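PDB 3MPD: nucleoside diphosphate kinase from Encephalitozoon cuniculi, which transfers the gamma-phosphate of ATP to nucleoside diphosphates by a ping-pong mechanism through a phosphohistidine intermediate, supplying nucleoside triphosphates other than ATP. Local coordinates for the interface of chains A and B. Sequence-based numbering; all coordinates share one arbitrary frame. Chains: chain A/B, Nucleoside diphosphate kinase.

The interface of chains A and B. Residues chain A 36-39; chain B 22, 41, 73, 75.
B:Cys41 turns SG away from its own carbonyl carbon (chi1 -68°), laying the sulfur against the backbone of A:Ala38, while, with CG of A:Leu36 anti to the backbone N (chi1 -178°), the isobutyl group extends across the interface to the same sulfur. The thiol rests against strand 35-42 of chain A, along A:Ala38 and A:Ser39: SG of B:Cys41 lies 3.7 Å from the carbonyl carbon C of A:Ala38 and 3.8 Å from CB of A:Ser39. A:Leu36 adds CG and CD2, both packed on the sulfur. B:Cys41 belongs to the equivalent strand 35-42 of its own chain, which places this patch where the same strand of each subunit meets its copy in a two-fold dimer that probably corresponds to the dimer from which NDP kinase oligomers are generally built.

CD2 of A:Leu36 also faces chain B on another side, reaching CD1 of B:Ile22 at 3.8 Å; the two branched side chains meet at a slant through these methyls. B:Ile22 opens helix 22-32, so the leucine bridges a helix start and a strand of the partner. From strand 74-80, B:Leu75 directs CD1 towards CB of A:Ser39 in a looser contact of 4.1 Å. The terminal methyl CE of B:Met73 is modelled doubtfully close to the carbonyl O of A:Leu36.

A water at the serine end ties the two backbones together. It bonds to both N and O of A:Ser39, and across the interface the amide N of B:Cys41 lies 2.9 Å from the water oxygen, with an angle of 151° at the hydrogen.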
# COMPACT_ATOMS: atom_id res chain seq x y z
N LEU A 36 -0.08 -8.51 4.48
CA LEU A 36 0.01 -7.93 3.15
C LEU A 36 1.09 -8.64 2.32
O LEU A 36 2.23 -8.78 2.79
CB LEU A 36 0.32 -6.42 3.25
CG LEU A 36 0.40 -5.66 1.93
CD1 LEU A 36 -0.98 -5.68 1.25
CD2 LEU A 36 0.90 -4.23 2.14
N ALA A 37 0.73 -9.10 1.11
CA ALA A 37 1.69 -9.82 0.21
C ALA A 37 1.91 -9.18 -1.16
O ALA A 37 2.90 -9.49 -1.84
CB ALA A 37 1.26 -11.32 0.01
N ALA A 38 0.99 -8.31 -1.58
CA ALA A 38 1.18 -7.61 -2.85
C ALA A 38 0.37 -6.36 -2.81
O ALA A 38 -0.61 -6.29 -2.08
CB ALA A 38 0.74 -8.48 -4.06
N SER A 39 0.79 -5.39 -3.61
CA SER A 39 0.26 -4.03 -3.64
C SER A 39 0.60 -3.45 -5.00
O SER A 39 1.75 -3.64 -5.50
CB SER A 39 0.98 -3.19 -2.58
OG SER A 39 0.17 -2.11 -2.18
N ILE B 22 2.26 -0.28 8.95
CA ILE B 22 1.91 0.19 7.60
C ILE B 22 0.84 1.33 7.64
O ILE B 22 1.05 2.40 7.08
CB ILE B 22 1.43 -0.96 6.65
CG1 ILE B 22 2.54 -2.00 6.45
CG2 ILE B 22 0.93 -0.37 5.32
CD1 ILE B 22 2.09 -3.25 5.65
N CYS B 41 5.01 -4.36 -3.05
CA CYS B 41 5.59 -5.24 -2.03
C CYS B 41 6.75 -6.03 -2.63
O CYS B 41 6.57 -6.73 -3.64
CB CYS B 41 4.55 -6.23 -1.51
SG CYS B 41 3.24 -5.45 -0.58
N MET B 73 9.69 -8.59 3.70
CA MET B 73 9.08 -7.72 2.72
C MET B 73 9.26 -6.26 3.10
O MET B 73 9.16 -5.90 4.29
CB MET B 73 7.59 -8.09 2.59
CG MET B 73 6.84 -7.29 1.56
SD MET B 73 5.98 -5.88 2.26
CE MET B 73 4.53 -6.66 2.98
N LEU B 75 7.69 -2.33 1.80
CA LEU B 75 6.64 -1.68 0.99
C LEU B 75 7.21 -0.41 0.35
O LEU B 75 7.49 0.59 1.04
CB LEU B 75 5.39 -1.34 1.83
CG LEU B 75 4.22 -0.70 1.07
CD1 LEU B 75 3.75 -1.63 -0.04
CD2 LEU B 75 3.01 -0.38 2.05
O HOH W 1 3.46 -5.98 -4.91